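Local coordinates for protein type III effector XopAI (Xanthomonas citri, PDB 6K93) that serves as a type III effector of a plant pathogen, with a mono-ADP-ribosyltransferase fold that probably binds arginine-containing peptides, at residues Phe123-Ile128 and Arg139-Trp143; Glu166-Leu171 and Cys202-Leu207. One frame throughout, in Å; residues are numbered along the deposited sequence.

Contact 1 of 2, residues Phe123-Ile128 and Arg139-Trp143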
loop_
_atom_site.group_PDB
_atom_site.type_symbol
_atom_site.label_atom_id
_atom_site.label_comp_id
_atom_site.label_asym_id
_atom_site.label_seq_id
_atom_site.Cartn_x
_atom_site.Cartn_y
_atom_site.Cartn_z
ATOM N N PHE A 123 -11.668 1.684 7.876
ATOM C CA PHE A 123 -10.451 0.882 7.870
ATOM C C PHE A 123 -10.317 0.088 9.179
ATOM O O PHE A 123 -9.948 -1.095 9.176
ATOM C CB PHE A 123 -9.234 1.791 7.628
ATOM C CG PHE A 123 -7.922 1.137 7.932
ATOM C CD1 PHE A 123 -7.582 -0.058 7.327
ATOM C CD2 PHE A 123 -7.029 1.709 8.824
ATOM C CE1 PHE A 123 -6.398 -0.690 7.619
ATOM C CE2 PHE A 123 -5.835 1.083 9.116
ATOM C CZ PHE A 123 -5.510 -0.114 8.522
ATOM N N LYS A 124 -10.672 0.694 10.305
ATOM C CA LYS A 124 -10.693 -0.042 11.570
ATOM C C LYS A 124 -11.572 -1.287 11.459
ATOM O O LYS A 124 -11.160 -2.387 11.845
ATOM C CB LYS A 124 -11.178 0.864 12.714
ATOM C CG LYS A 124 -11.343 0.136 14.035
ATOM C CD LYS A 124 -11.802 1.038 15.141
ATOM C CE LYS A 124 -11.855 0.256 16.434
ATOM N NZ LYS A 124 -12.253 1.104 17.582
ATOM N N THR A 125 -12.791 -1.132 10.927
ATOM C CA THR A 125 -13.643 -2.302 10.752
ATOM C C THR A 125 -13.002 -3.316 9.821
ATOM O O THR A 125 -12.999 -4.518 10.107
ATOM C CB THR A 125 -15.000 -1.902 10.210
ATOM O OG1 THR A 125 -15.648 -1.113 11.189
ATOM C CG2 THR A 125 -15.854 -3.141 9.900
ATOM N N ALA A 126 -12.439 -2.856 8.705
ATOM C CA ALA A 126 -11.838 -3.780 7.750
ATOM C C ALA A 126 -10.736 -4.598 8.393
ATOM O O ALA A 126 -10.647 -5.811 8.176
ATOM C CB ALA A 126 -11.298 -3.017 6.540
ATOM N N LEU A 127 -9.862 -3.948 9.156
ATOM C CA LEU A 127 -8.761 -4.676 9.763
ATOM C C LEU A 127 -9.267 -5.660 10.810
ATOM O O LEU A 127 -8.868 -6.827 10.815
ATOM C CB LEU A 127 -7.750 -3.708 10.368
ATOM C CG LEU A 127 -6.430 -4.375 10.775
ATOM C CD1 LEU A 127 -5.246 -3.434 10.579
ATOM C CD2 LEU A 127 -6.501 -4.841 12.236
ATOM N N ILE A 128 -10.164 -5.215 11.692
ATOM C CA ILE A 128 -10.591 -6.078 12.785
ATOM C C ILE A 128 -11.396 -7.269 12.272
ATOM O O ILE A 128 -11.309 -8.367 12.845
ATOM C CB ILE A 128 -11.343 -5.236 13.833
ATOM C CG1 ILE A 128 -10.347 -4.305 14.516
ATOM C CG2 ILE A 128 -12.064 -6.143 14.834
ATOM C CD1 ILE A 128 -10.948 -3.276 15.422
ATOM N N ARG A 139 -8.152 -9.477 17.065
ATOM C CA ARG A 139 -7.729 -8.421 16.154
ATOM C C ARG A 139 -8.074 -7.039 16.681
ATOM O O ARG A 139 -7.385 -6.056 16.359
ATOM C CB ARG A 139 -8.314 -8.684 14.788
ATOM C CG ARG A 139 -7.664 -9.930 14.183
ATOM C CD ARG A 139 -8.032 -10.205 12.742
ATOM N NE ARG A 139 -7.609 -9.163 11.812
ATOM C CZ ARG A 139 -6.422 -9.086 11.220
ATOM N NH1 ARG A 139 -5.488 -10.000 11.456
ATOM N NH2 ARG A 139 -6.177 -8.084 10.388
ATOM N N GLN A 140 -9.096 -6.937 17.525
ATOM C CA GLN A 140 -9.335 -5.682 18.230
ATOM C C GLN A 140 -8.170 -5.340 19.144
ATOM O O GLN A 140 -7.751 -4.185 19.224
ATOM C CB GLN A 140 -10.624 -5.778 19.045
ATOM C CG GLN A 140 -10.869 -4.592 19.898
ATOM C CD GLN A 140 -12.338 -4.321 20.043
ATOM O OE1 GLN A 140 -12.912 -4.544 21.102
ATOM N NE2 GLN A 140 -12.970 -3.872 18.952
ATOM N N GLN A 141 -7.647 -6.330 19.863
ATOM C CA GLN A 141 -6.487 -6.086 20.713
ATOM C C GLN A 141 -5.291 -5.672 19.876
ATOM O O GLN A 141 -4.555 -4.742 20.240
ATOM C CB GLN A 141 -6.170 -7.333 21.529
ATOM C CG GLN A 141 -7.186 -7.599 22.624
ATOM C CD GLN A 141 -7.385 -6.398 23.525
ATOM O OE1 GLN A 141 -6.427 -5.886 24.107
ATOM N NE2 GLN A 141 -8.620 -5.916 23.618
ATOM N N ARG A 142 -5.097 -6.340 18.734
ATOM C CA ARG A 142 -4.007 -5.977 17.833
ATOM C C ARG A 142 -4.159 -4.534 17.348
ATOM O O ARG A 142 -3.204 -3.748 17.367
ATOM C CB ARG A 142 -3.976 -6.937 16.652
ATOM C CG ARG A 142 -2.880 -6.606 15.667
ATOM C CD ARG A 142 -2.670 -7.675 14.606
ATOM N NE ARG A 142 -1.240 -7.931 14.436
ATOM C CZ ARG A 142 -0.690 -8.492 13.362
ATOM N NH1 ARG A 142 0.626 -8.646 13.314
ATOM N NH2 ARG A 142 -1.430 -8.808 12.305
ATOM N N TRP A 143 -5.374 -4.165 16.927
ATOM C CA TRP A 143 -5.679 -2.803 16.491
ATOM C C TRP A 143 -5.337 -1.801 17.593
ATOM O O TRP A 143 -4.636 -0.810 17.358
ATOM C CB TRP A 143 -7.182 -2.694 16.088
ATOM C CG TRP A 143 -7.573 -1.276 15.825
ATOM C CD1 TRP A 143 -8.105 -0.391 16.729
ATOM C CD2 TRP A 143 -7.463 -0.562 14.594
ATOM N NE1 TRP A 143 -8.288 0.837 16.147
ATOM C CE2 TRP A 143 -7.918 0.750 14.827
ATOM C CE3 TRP A 143 -7.032 -0.902 13.318
ATOM C CZ2 TRP A 143 -7.924 1.718 13.827
ATOM C CZ3 TRP A 143 -7.067 0.061 12.322
ATOM C CH2 TRP A 143 -7.506 1.340 12.582
#

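Contact 2 of 2, residues Glu166-Leu171 and Cys202-Leu207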
loop_
_atom_site.group_PDB
_atom_site.type_symbol
_atom_site.label_atom_id
_atom_site.label_comp_id
_atom_site.label_asym_id
_atom_site.label_seq_id
_atom_site.Cartn_x
_atom_site.Cartn_y
_atom_site.Cartn_z
ATOM N N GLU A 166 -4.598 6.396 12.414
ATOM C CA GLU A 166 -5.027 5.232 11.657
ATOM C C GLU A 166 -4.303 5.125 10.314
ATOM O O GLU A 166 -4.131 4.026 9.790
ATOM C CB GLU A 166 -6.529 5.293 11.405
ATOM C CG GLU A 166 -7.376 5.263 12.663
ATOM C CD GLU A 166 -7.637 6.644 13.251
ATOM O OE1 GLU A 166 -6.982 7.633 12.889
ATOM O OE2 GLU A 166 -8.563 6.727 14.099
ATOM N N ASP A 167 -3.888 6.237 9.717
ATOM C CA ASP A 167 -3.105 6.150 8.488
ATOM C C ASP A 167 -1.751 5.499 8.761
ATOM O O ASP A 167 -1.281 4.679 7.966
ATOM C CB ASP A 167 -2.905 7.535 7.884
ATOM C CG ASP A 167 -4.153 8.100 7.242
ATOM O OD1 ASP A 167 -5.194 7.399 7.069
ATOM O OD2 ASP A 167 -4.100 9.306 6.893
ATOM N N LEU A 168 -1.102 5.867 9.873
ATOM C CA LEU A 168 0.136 5.196 10.246
ATOM C C LEU A 168 -0.096 3.722 10.558
ATOM O O LEU A 168 0.713 2.862 10.186
ATOM C CB LEU A 168 0.772 5.889 11.444
ATOM C CG LEU A 168 1.328 7.311 11.228
ATOM C CD1 LEU A 168 1.889 7.875 12.526
ATOM C CD2 LEU A 168 2.398 7.297 10.145
ATOM N N VAL A 169 -1.222 3.401 11.202
ATOM C CA VAL A 169 -1.563 1.998 11.439
ATOM C C VAL A 169 -1.688 1.242 10.117
ATOM O O VAL A 169 -1.265 0.092 10.000
ATOM C CB VAL A 169 -2.850 1.889 12.282
ATOM C CG1 VAL A 169 -3.355 0.451 12.321
ATOM C CG2 VAL A 169 -2.619 2.400 13.688
ATOM N N ALA A 170 -2.235 1.891 9.094
ATOM C CA ALA A 170 -2.338 1.261 7.784
ATOM C C ALA A 170 -0.971 0.885 7.227
ATOM O O ALA A 170 -0.834 -0.157 6.576
ATOM C CB ALA A 170 -3.093 2.188 6.807
ATOM N N LEU A 171 0.044 1.731 7.438
ATOM C CA LEU A 171 1.389 1.392 6.984
ATOM C C LEU A 171 1.925 0.190 7.736
ATOM O O LEU A 171 2.503 -0.710 7.132
ATOM C CB LEU A 171 2.331 2.591 7.119
ATOM C CG LEU A 171 2.027 3.828 6.275
ATOM C CD1 LEU A 171 3.089 4.906 6.561
ATOM C CD2 LEU A 171 1.973 3.479 4.806
ATOM N N CYS A 202 -6.536 4.434 3.462
ATOM C CA CYS A 202 -5.664 4.850 4.552
ATOM C C CYS A 202 -4.187 4.676 4.215
ATOM O O CYS A 202 -3.371 5.509 4.623
ATOM C CB CYS A 202 -6.045 4.108 5.824
ATOM S SG CYS A 202 -7.597 4.755 6.508
ATOM N N ILE A 203 -3.817 3.658 3.444
ATOM C CA ILE A 203 -2.421 3.549 3.030
ATOM C C ILE A 203 -2.056 4.693 2.097
ATOM O O ILE A 203 -1.010 5.322 2.242
ATOM C CB ILE A 203 -2.143 2.191 2.364
ATOM C CG1 ILE A 203 -2.369 1.029 3.327
ATOM C CG2 ILE A 203 -0.713 2.167 1.819
ATOM C CD1 ILE A 203 -2.309 -0.343 2.649
ATOM N N ILE A 204 -2.910 4.985 1.116
ATOM C CA ILE A 204 -2.625 6.067 0.179
ATOM C C ILE A 204 -2.523 7.385 0.922
ATOM O O ILE A 204 -1.623 8.184 0.664
ATOM C CB ILE A 204 -3.690 6.130 -0.931
ATOM C CG1 ILE A 204 -3.634 4.849 -1.760
ATOM C CG2 ILE A 204 -3.474 7.339 -1.823
ATOM C CD1 ILE A 204 -4.791 4.705 -2.738
ATOM N N SER A 205 -3.451 7.632 1.840
ATOM C CA SER A 205 -3.421 8.838 2.656
ATOM C C SER A 205 -2.121 8.940 3.427
ATOM O O SER A 205 -1.511 10.012 3.480
ATOM C CB SER A 205 -4.627 8.816 3.601
ATOM O OG SER A 205 -4.722 10.029 4.304
ATOM N N ALA A 206 -1.687 7.837 4.040
ATOM C CA ALA A 206 -0.438 7.848 4.790
ATOM C C ALA A 206 0.733 8.200 3.887
ATOM O O ALA A 206 1.608 8.994 4.257
ATOM C CB ALA A 206 -0.202 6.496 5.438
ATOM N N LEU A 207 0.796 7.579 2.710
ATOM C CA LEU A 207 1.944 7.782 1.832
ATOM C C LEU A 207 2.028 9.208 1.329
ATOM O O LEU A 207 3.139 9.738 1.157
ATOM C CB LEU A 207 1.904 6.796 0.675
ATOM C CG LEU A 207 2.117 5.327 1.101
ATOM C CD1 LEU A 207 1.770 4.401 -0.055
ATOM C CD2 LEU A 207 3.544 5.080 1.549
#

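Contact 1 of 2, residues Phe123-Ile128 and Arg139-Trp143
The guanidinium of R139 grips the main-chain carbonyl of L127 side-on, with two nitrogens on one oxygen. R139 NE lies 2.8 Å from L127 O and R139 NH2 3.0 Å from the same atom. L127 O sits almost exactly in the guanidinium plane, and the NE bond is the straighter of the two, with an N-H...O angle of 155°. A bend at chi3 (63°) turns NE and the guanidinium toward L127 O, while the methylene CD lies beside I128 O. R139 NH2 also forms a salt bridge with D178, and W131 makes a cation-pi contact with the arginine, so the group is held by partners beyond helix 117-128.

These bonds fasten the last turn of helix 117-128 to the early part of helix 136-156, two consecutive helices of the helical region that accompanies the ADP-ribosyltransferase sheets. Their short segments run obliquely antiparallel, with axes 9.6 Å apart.

One turn after R139, the indole of W143 enters as a knob into the hole formed by F123, K124, L127 and I128. The extended K124 chain passes over one indole face: its CB is 3.5 Å from W143 CZ2, its CA makes a CH-pi contact with the six-membered ring, and its CE reaches W143 NE1. The indole's six-membered edge points at the F123 face in an offset edge-to-face pair, planes at 68°. L127 CD2 meets the indole edge at W143 CE3, 4.1 Å away, while I128 CD1 packs 3.9 Å from W143 CB and also touches Q140.

Contact 2 of 2, residues Glu166-Leu171 and Cys202-Leu207
Helices 165-174 and 194-209 cross steeply in the buried helical part of the ADP-ribosyltransferase domain, D167 and A170 of the first facing A206 and I203 of the second. The short segments make an angle of 103°, and their axes approach to 7.7 Å, a closeness permitted by the small residues at the crossing. A206 CB lies 3.3 Å from D167 O and 3.6 Å from L171 CG, and the methyl of A170 rests against both C202 CB and I203 CG1, 3.7 Å from each.

A polar pair borders this apolar patch. S205 OG donates to D167 OD2 over 2.8 Å, approaching from above the carboxylate plane. With OG anti to the S205 backbone N (chi1 -173°), the hydroxyl is turned toward the aspartate. S115 joins both side chains, its OG bonding D167 OD1 and its N bonding S205 OG, so the buried carboxylate has a hydroxyl partner on each oxygen.

Beyond A206, L171 CD2 reaches L207 CD2 at 4.0 Å, the two side chains meeting at a slant, and L287 of strand 285-288 packs on I203 and L207. The whole is a close, near-perpendicular helix crossing, with an alanine from each helix at the interface, in the helical part of this mono-ADP-ribosyltransferase fold.

Overall arrangement
Following the chain from the N terminus, contact 1 comes first: helix 117-128 turns back through a short connection and meets helix 136-156, closing a loop of ten residues. The chain then enters helix 165-174 and, after a longer excursion, returns in helix 194-209 to close contact 2 across thirty residues. The contacts are thus in series, neither enclosing nor crossing the other. They nevertheless touch, their centres about 14 Å apart: F123 packs on E166, A170 and C202, and W143 on V169. Together they join four successive helices into one packed unit, in which contact 2 lies nearer the centre of the chain and adjoins strand 285-288.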